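Local coordinates for protein histidine--tRNA ligase (Thermus thermophilus, PDB 1H4V) that joins L-histidine to tRNA(His) at the expense of ATP, as a homodimeric class II aminoacyl-tRNA synthetase, at residues Glu149-Leu154 / Glu310-Ala315; Arg234-Glu239 / Val265-Glu270; Val405-Ser408 / Gly414-Leu417. All coordinates share one frame; numbering follows the deposited sequence.

Interaction 1: residues Glu149-Leu154 / Glu310-Ala315; sequences ECLKEL and ERVALA
Leu151 and Leu154 meet Val312 where two helices of the class II catalytic core pack side against side. One helix runs 137-153, the other 309-318. The second directly follows strand 302-308 of the large mixed sheet. The contact is small and wholly apolar.

Along the first segment, Cys150 packs on Val30 and Leu31 of helix 14-33 and on Phe307 of strand 302-308. Leu151 is the first residue to reach across. Its CB does not aim straight at the neighbour, but the CD2 branch bends over and lies 3.9 Å from Val312 CG2. The backbones come nearest here, Leu151 CA lying 8.0 Å from Val312 CA.

Leu154, three residues on, points at the partner. Its side chain crosses that of Val312 at about a right angle. Its backbone N is held by two weak bonds, to the carbonyl oxygens of Cys150 and Leu151.

Val312 divides its two methyls between the leucines. CG1 is anti to its backbone N (chi1 173°) and goes to Leu154, while CG2 goes to Leu151. Val312 also packs on Phe307, which links the helix pair to the neighbouring sheet. The tightest touch is Leu154 CD1 against Val312 CG1, at 3.4 Å.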
loop_
_atom_site.group_PDB
_atom_site.type_symbol
_atom_site.label_atom_id
_atom_site.label_comp_id
_atom_site.label_asym_id
_atom_site.label_seq_id
_atom_site.Cartn_x
_atom_site.Cartn_y
_atom_site.Cartn_z
ATOM N N GLU A 149 12.672 -0.320 -18.858
ATOM C CA GLU A 149 13.600 -0.659 -17.778
ATOM C C GLU A 149 12.945 -1.348 -16.577
ATOM O O GLU A 149 13.470 -2.338 -16.076
ATOM C CB GLU A 149 14.331 0.595 -17.294
ATOM C CG GLU A 149 15.754 0.720 -17.805
ATOM C CD GLU A 149 16.689 -0.332 -17.215
ATOM O OE1 GLU A 149 16.999 -0.254 -16.001
ATOM O OE2 GLU A 149 17.114 -1.241 -17.966
ATOM N N CYS A 150 11.822 -0.818 -16.095
ATOM C CA CYS A 150 11.144 -1.440 -14.964
ATOM C C CYS A 150 10.949 -2.914 -15.263
ATOM O O CYS A 150 11.243 -3.772 -14.430
ATOM C CB CYS A 150 9.762 -0.823 -14.725
ATOM S SG CYS A 150 9.721 0.829 -14.023
ATOM N N LEU A 151 10.456 -3.198 -16.465
ATOM C CA LEU A 151 10.180 -4.564 -16.889
ATOM C C LEU A 151 11.436 -5.397 -17.100
ATOM O O LEU A 151 11.470 -6.573 -16.747
ATOM C CB LEU A 151 9.345 -4.555 -18.171
ATOM C CG LEU A 151 8.040 -3.753 -18.135
ATOM C CD1 LEU A 151 7.419 -3.736 -19.532
ATOM C CD2 LEU A 151 7.083 -4.360 -17.122
ATOM N N LYS A 152 12.464 -4.790 -17.682
ATOM C CA LYS A 152 13.713 -5.495 -17.926
ATOM C C LYS A 152 14.375 -5.855 -16.602
ATOM O O LYS A 152 14.899 -6.950 -16.452
ATOM C CB LYS A 152 14.663 -4.623 -18.753
ATOM C CG LYS A 152 15.387 -5.367 -19.860
ATOM C CD LYS A 152 14.449 -5.663 -21.018
ATOM C CE LYS A 152 15.134 -6.484 -22.107
ATOM N NZ LYS A 152 15.459 -7.868 -21.654
ATOM N N GLU A 153 14.341 -4.931 -15.642
ATOM C CA GLU A 153 14.942 -5.158 -14.329
ATOM C C GLU A 153 14.246 -6.283 -13.579
ATOM O O GLU A 153 14.842 -6.905 -12.701
ATOM C CB GLU A 153 14.889 -3.885 -13.488
ATOM C CG GLU A 153 15.776 -2.764 -14.005
ATOM C CD GLU A 153 17.247 -2.946 -13.654
ATOM O OE1 GLU A 153 18.094 -2.324 -14.335
ATOM O OE2 GLU A 153 17.559 -3.692 -12.696
ATOM N N LEU A 154 12.983 -6.537 -13.920
ATOM C CA LEU A 154 12.220 -7.599 -13.280
ATOM C C LEU A 154 12.654 -8.955 -13.812
ATOM O O LEU A 154 12.263 -9.988 -13.276
ATOM C CB LEU A 154 10.719 -7.412 -13.526
ATOM C CG LEU A 154 10.064 -6.214 -12.845
ATOM C CD1 LEU A 154 8.641 -6.087 -13.318
ATOM C CD2 LEU A 154 10.118 -6.379 -11.341
ATOM N N GLU A 310 -0.507 -7.271 -11.683
ATOM C CA GLU A 310 -0.936 -8.644 -11.934
ATOM C C GLU A 310 -0.534 -9.110 -13.333
ATOM O O GLU A 310 -0.175 -10.266 -13.518
ATOM C CB GLU A 310 -2.453 -8.806 -11.761
ATOM C CG GLU A 310 -2.964 -8.693 -10.330
ATOM C CD GLU A 310 -3.130 -7.249 -9.867
ATOM O OE1 GLU A 310 -2.931 -6.322 -10.693
ATOM O OE2 GLU A 310 -3.467 -7.047 -8.677
ATOM N N ARG A 311 -0.592 -8.213 -14.314
ATOM C CA ARG A 311 -0.204 -8.566 -15.678
ATOM C C ARG A 311 1.268 -8.963 -15.670
ATOM O O ARG A 311 1.666 -9.944 -16.298
ATOM C CB ARG A 311 -0.377 -7.377 -16.630
ATOM C CG ARG A 311 -1.808 -6.977 -16.928
ATOM C CD ARG A 311 -2.457 -7.906 -17.940
ATOM N NE ARG A 311 -3.810 -7.469 -18.285
ATOM C CZ ARG A 311 -4.091 -6.330 -18.911
ATOM N NH1 ARG A 311 -3.110 -5.510 -19.273
ATOM N NH2 ARG A 311 -5.355 -6.004 -19.161
ATOM N N VAL A 312 2.073 -8.173 -14.967
ATOM C CA VAL A 312 3.504 -8.425 -14.879
ATOM C C VAL A 312 3.815 -9.710 -14.125
ATOM O O VAL A 312 4.647 -10.486 -14.575
ATOM C CB VAL A 312 4.240 -7.228 -14.224
ATOM C CG1 VAL A 312 5.698 -7.575 -13.984
ATOM C CG2 VAL A 312 4.143 -6.009 -15.148
ATOM N N ALA A 313 3.146 -9.945 -12.995
ATOM C CA ALA A 313 3.378 -11.174 -12.234
ATOM C C ALA A 313 3.056 -12.389 -13.111
ATOM O O ALA A 313 3.716 -13.424 -13.014
ATOM C CB ALA A 313 2.522 -11.196 -10.974
ATOM N N LEU A 314 2.040 -12.270 -13.963
ATOM C CA LEU A 314 1.697 -13.382 -14.843
ATOM C C LEU A 314 2.799 -13.568 -15.882
ATOM O O LEU A 314 3.201 -14.696 -16.181
ATOM C CB LEU A 314 0.356 -13.145 -15.547
ATOM C CG LEU A 314 -0.917 -13.517 -14.778
ATOM C CD1 LEU A 314 -2.133 -13.004 -15.535
ATOM C CD2 LEU A 314 -1.003 -15.025 -14.589
ATOM N N ALA A 315 3.292 -12.465 -16.432
ATOM C CA ALA A 315 4.357 -12.551 -17.422
ATOM C C ALA A 315 5.583 -13.221 -16.810
ATOM O O ALA A 315 6.207 -14.071 -17.441
ATOM C CB ALA A 315 4.709 -11.172 -17.942
#

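Interaction 2: residues Arg234-Glu239 / Val265-Glu270; sequences RAHLKE and VRTAFE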
loop_
_atom_site.group_PDB
_atom_site.type_symbol
_atom_site.label_atom_id
_atom_site.label_comp_id
_atom_site.label_asym_id
_atom_site.label_seq_id
_atom_site.Cartn_x
_atom_site.Cartn_y
_atom_site.Cartn_z
ATOM N N ARG A 234 4.803 15.342 -36.552
ATOM C CA ARG A 234 5.715 14.416 -37.217
ATOM C C ARG A 234 7.154 14.652 -36.757
ATOM O O ARG A 234 7.947 13.716 -36.653
ATOM C CB ARG A 234 5.598 14.583 -38.739
ATOM N N ALA A 235 7.473 15.907 -36.466
ATOM C CA ALA A 235 8.809 16.279 -36.024
ATOM C C ALA A 235 9.039 15.816 -34.597
ATOM O O ALA A 235 10.153 15.415 -34.239
ATOM C CB ALA A 235 8.991 17.797 -36.121
ATOM N N HIS A 236 7.986 15.885 -33.784
ATOM C CA HIS A 236 8.063 15.476 -32.384
ATOM C C HIS A 236 8.277 13.963 -32.303
ATOM O O HIS A 236 9.102 13.477 -31.530
ATOM C CB HIS A 236 6.778 15.880 -31.656
ATOM C CG HIS A 236 6.855 15.750 -30.166
ATOM N ND1 HIS A 236 6.649 14.554 -29.508
ATOM C CD2 HIS A 236 7.126 16.665 -29.206
ATOM C CE1 HIS A 236 6.788 14.741 -28.206
ATOM N NE2 HIS A 236 7.078 16.013 -27.996
ATOM N N LEU A 237 7.541 13.224 -33.126
ATOM C CA LEU A 237 7.670 11.780 -33.150
ATOM C C LEU A 237 9.055 11.380 -33.639
ATOM O O LEU A 237 9.631 10.402 -33.156
ATOM C CB LEU A 237 6.596 11.165 -34.053
ATOM C CG LEU A 237 6.643 9.646 -34.259
ATOM C CD1 LEU A 237 6.613 8.916 -32.910
ATOM C CD2 LEU A 237 5.461 9.231 -35.137
ATOM N N LYS A 238 9.597 12.127 -34.597
ATOM C CA LYS A 238 10.923 11.803 -35.106
ATOM C C LYS A 238 11.953 12.001 -34.000
ATOM O O LYS A 238 12.884 11.214 -33.870
ATOM C CB LYS A 238 11.267 12.660 -36.324
ATOM N N GLU A 239 11.779 13.043 -33.195
ATOM C CA GLU A 239 12.688 13.302 -32.077
ATOM C C GLU A 239 12.637 12.119 -31.094
ATOM O O GLU A 239 13.679 11.603 -30.669
ATOM C CB GLU A 239 12.283 14.588 -31.349
ATOM C CG GLU A 239 12.518 15.866 -32.137
ATOM C CD GLU A 239 13.988 16.259 -32.186
ATOM O OE1 GLU A 239 14.550 16.595 -31.121
ATOM O OE2 GLU A 239 14.584 16.230 -33.286
ATOM N N VAL A 265 -2.539 13.336 -26.930
ATOM C CA VAL A 265 -1.827 14.011 -28.003
ATOM C C VAL A 265 -0.462 13.368 -28.270
ATOM O O VAL A 265 0.143 12.768 -27.383
ATOM C CB VAL A 265 -1.671 15.520 -27.633
ATOM C CG1 VAL A 265 -0.227 15.958 -27.724
ATOM C CG2 VAL A 265 -2.564 16.366 -28.515
ATOM N N ARG A 266 0.006 13.494 -29.507
ATOM C CA ARG A 266 1.291 12.956 -29.924
ATOM C C ARG A 266 1.593 11.543 -29.426
ATOM O O ARG A 266 0.755 10.647 -29.538
ATOM C CB ARG A 266 2.408 13.929 -29.524
ATOM C CG ARG A 266 2.205 15.301 -30.145
ATOM C CD ARG A 266 3.324 16.302 -29.885
ATOM N NE ARG A 266 2.963 17.572 -30.515
ATOM C CZ ARG A 266 3.738 18.646 -30.585
ATOM N NH1 ARG A 266 4.951 18.643 -30.059
ATOM N NH2 ARG A 266 3.287 19.728 -31.196
ATOM N N THR A 267 2.788 11.358 -28.874
ATOM C CA THR A 267 3.261 10.061 -28.389
ATOM C C THR A 267 2.286 9.104 -27.713
ATOM O O THR A 267 1.505 9.477 -26.844
ATOM C CB THR A 267 4.448 10.237 -27.422
ATOM O OG1 THR A 267 5.377 11.169 -27.981
ATOM C CG2 THR A 267 5.167 8.920 -27.218
ATOM N N ALA A 268 2.355 7.851 -28.135
ATOM C CA ALA A 268 1.553 6.782 -27.557
ATOM C C ALA A 268 2.480 5.587 -27.676
ATOM O O ALA A 268 3.234 5.483 -28.648
ATOM C CB ALA A 268 0.294 6.556 -28.356
ATOM N N PHE A 269 2.444 4.687 -26.702
ATOM C CA PHE A 269 3.323 3.538 -26.767
ATOM C C PHE A 269 2.850 2.427 -25.865
ATOM O O PHE A 269 2.068 2.647 -24.945
ATOM C CB PHE A 269 4.750 3.943 -26.381
ATOM C CG PHE A 269 4.887 4.391 -24.964
ATOM C CD1 PHE A 269 5.183 3.475 -23.959
ATOM C CD2 PHE A 269 4.716 5.732 -24.626
ATOM C CE1 PHE A 269 5.308 3.886 -22.628
ATOM C CE2 PHE A 269 4.838 6.157 -23.303
ATOM C CZ PHE A 269 5.138 5.227 -22.297
ATOM N N GLU A 270 3.344 1.231 -26.145
ATOM C CA GLU A 270 2.994 0.049 -25.383
ATOM C C GLU A 270 4.145 -0.940 -25.419
ATOM O O GLU A 270 4.977 -0.913 -26.335
ATOM C CB GLU A 270 1.738 -0.608 -25.967
ATOM C CG GLU A 270 0.455 -0.158 -25.317
ATOM C CD GLU A 270 -0.787 -0.708 -26.010
ATOM O OE1 GLU A 270 -0.783 -1.907 -26.367
ATOM O OE2 GLU A 270 -1.771 0.057 -26.187
HETATM O O HOH W 1 5.588 12.490 -30.679
#
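Arg266 and Thr267 both meet the imidazole of His236, on helix 231-246. They stand where the chain turns a corner into strand 267-272 of the large catalytic sheet. The contact therefore packs helix 231-246 against the corner at Arg266 and the strand that leads on from it.

Arg266 stands at the corner itself. Its side chain, extended from CG to NE, crosses that of His236 at about a right angle. The CD methylene sits over one face in a CH-pi contact, 3.8 Å from the centroid of the His236 ring and 18° off its normal. The guanidinium plane is tilted 60° from the ring, so the two groups do not stack. Arg266 NH1 lies 3.1 Å from His236 CD2, with CD2 at the guanidinium edge, near its plane. The charge of Arg266 is met elsewhere, by salt bridges from NE to Asp168 and from NH1 to Glu135.

Thr267 comes to the edge of the same ring, near its plane. A water bridges the two residues. It lies 2.6 Å from His236 ND1 and donates to Thr267 OG1 at 3.0 Å. Asp140 also bonds that hydroxyl.

On the helix side, His236 CG is anti to the backbone N (chi1 -169°), which carries the ring out to the corner. NE2 bonds the carbonyl oxygen of Glu135. Both ring nitrogens of this buried histidine thus have polar partners. With the arginine methylene over one face as well, the rotation of the ring is probably well fixed.

Interaction 3: residues Val405-Ser408 / Gly414-Leu417; sequences VRLS and GYLL
The Tyr415 ring meets Leu407 CD1 and Val405 CG1 obliquely. Leu407 CD1 works at the root of the ring, 3.6 Å from both Tyr415 CB and Tyr415 CG. Val405 CG1 works at the far end, 3.7 Å from Tyr415 OH and 3.9 Å from Tyr415 CZ. The ring thus spans two residues that point to the same side of strand 404-408.

This strand is at the border of the mixed sheet in the anticodon-binding domain, and helix 412-419 packs on it. Tyr415 CG is anti to its backbone N (chi1 177°), which sends the ring from the helix toward the sheet. The Leu407 side chain lies across that of Tyr415, whereas Val405 and Tyr415 run alongside with opposed directions. Leu396, on the next strand, and Phe380 also touch Tyr415.

With an alanine in place of Tyr415 the ring and hydroxyl go, which is likely to leave Val405 CG1 without this partner and open a gap between helix and strand.

The hydroxyl of Tyr415 touches Val405 only through a methyl group. The helix is therefore held to the strand here by apolar contact, with Tyr415 as the helix residue that makes the contact in these two segments.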
loop_
_atom_site.group_PDB
_atom_site.type_symbol
_atom_site.label_atom_id
_atom_site.label_comp_id
_atom_site.label_asym_id
_atom_site.label_seq_id
_atom_site.Cartn_x
_atom_site.Cartn_y
_atom_site.Cartn_z
ATOM N N VAL A 405 24.589 -26.311 22.197
ATOM C CA VAL A 405 25.229 -25.664 23.333
ATOM C C VAL A 405 24.250 -25.305 24.450
ATOM O O VAL A 405 23.058 -25.099 24.214
ATOM C CB VAL A 405 25.940 -24.381 22.886
ATOM C CG1 VAL A 405 24.904 -23.379 22.368
ATOM C CG2 VAL A 405 26.734 -23.793 24.044
ATOM N N ARG A 406 24.770 -25.231 25.670
ATOM C CA ARG A 406 23.969 -24.888 26.834
ATOM C C ARG A 406 24.490 -23.560 27.373
ATOM O O ARG A 406 25.623 -23.468 27.818
ATOM C CB ARG A 406 24.101 -25.979 27.902
ATOM C CG ARG A 406 23.430 -25.651 29.219
ATOM C CD ARG A 406 21.926 -25.565 29.066
ATOM N NE ARG A 406 21.276 -26.869 29.210
ATOM C CZ ARG A 406 20.982 -27.442 30.377
ATOM N NH1 ARG A 406 21.275 -26.835 31.521
ATOM N NH2 ARG A 406 20.386 -28.627 30.398
ATOM N N LEU A 407 23.665 -22.526 27.329
ATOM C CA LEU A 407 24.092 -21.225 27.818
ATOM C C LEU A 407 23.035 -20.563 28.691
ATOM O O LEU A 407 21.870 -20.967 28.683
ATOM C CB LEU A 407 24.456 -20.316 26.631
ATOM C CG LEU A 407 23.409 -20.056 25.545
ATOM C CD1 LEU A 407 24.024 -19.215 24.439
ATOM C CD2 LEU A 407 22.920 -21.364 24.961
ATOM N N SER A 408 23.453 -19.564 29.462
ATOM C CA SER A 408 22.535 -18.834 30.336
ATOM C C SER A 408 21.687 -17.874 29.498
ATOM O O SER A 408 22.072 -17.495 28.392
ATOM C CB SER A 408 23.317 -18.044 31.387
ATOM O OG SER A 408 24.176 -17.095 30.774
ATOM N N GLY A 414 23.566 -12.255 22.722
ATOM C CA GLY A 414 24.908 -12.074 22.208
ATOM C C GLY A 414 25.392 -13.246 21.390
ATOM O O GLY A 414 25.941 -13.069 20.306
ATOM N N TYR A 415 25.187 -14.449 21.907
ATOM C CA TYR A 415 25.619 -15.654 21.221
ATOM C C TYR A 415 24.958 -15.786 19.848
ATOM O O TYR A 415 25.627 -16.067 18.846
ATOM C CB TYR A 415 25.282 -16.873 22.071
ATOM C CG TYR A 415 25.627 -18.180 21.410
ATOM C CD1 TYR A 415 26.892 -18.762 21.577
ATOM C CD2 TYR A 415 24.707 -18.822 20.583
ATOM C CE1 TYR A 415 27.226 -19.956 20.930
ATOM C CE2 TYR A 415 25.026 -20.009 19.931
ATOM C CZ TYR A 415 26.279 -20.572 20.107
ATOM O OH TYR A 415 26.577 -21.753 19.467
ATOM N N LEU A 416 23.641 -15.594 19.811
ATOM C CA LEU A 416 22.889 -15.705 18.565
ATOM C C LEU A 416 23.334 -14.660 17.552
ATOM O O LEU A 416 23.424 -14.949 16.359
ATOM C CB LEU A 416 21.390 -15.563 18.833
ATOM C CG LEU A 416 20.705 -16.711 19.574
ATOM C CD1 LEU A 416 19.381 -16.239 20.115
ATOM C CD2 LEU A 416 20.505 -17.896 18.640
ATOM N N LEU A 417 23.619 -13.452 18.032
ATOM C CA LEU A 417 24.056 -12.370 17.154
ATOM C C LEU A 417 25.443 -12.634 16.573
ATOM O O LEU A 417 25.703 -12.340 15.411
ATOM C CB LEU A 417 24.056 -11.037 17.907
ATOM C CG LEU A 417 23.290 -9.909 17.212
ATOM C CD1 LEU A 417 23.981 -9.526 15.909
ATOM C CD2 LEU A 417 21.853 -10.364 16.948
#

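In the fold
From the N terminus, the first segment reached is 149-154, late in helix 137-153. The chain returns to it at 310-315, after strand 302-308, so interaction 1 closes a long loop within the catalytic region. Interaction 2 is nested inside that loop. It closes a shorter one, from helix 231-246 to strand 267-272. The centres of these two contacts are about 24 Å apart, and they do not touch. Helix 137-153 links them, since Asp140 near its start lies beside interaction 2. Interaction 3 follows in series, in the anticodon-binding domain. It closes a short strand-to-helix connection near the C terminus. Its centre is about 65 Å from that of interaction 2.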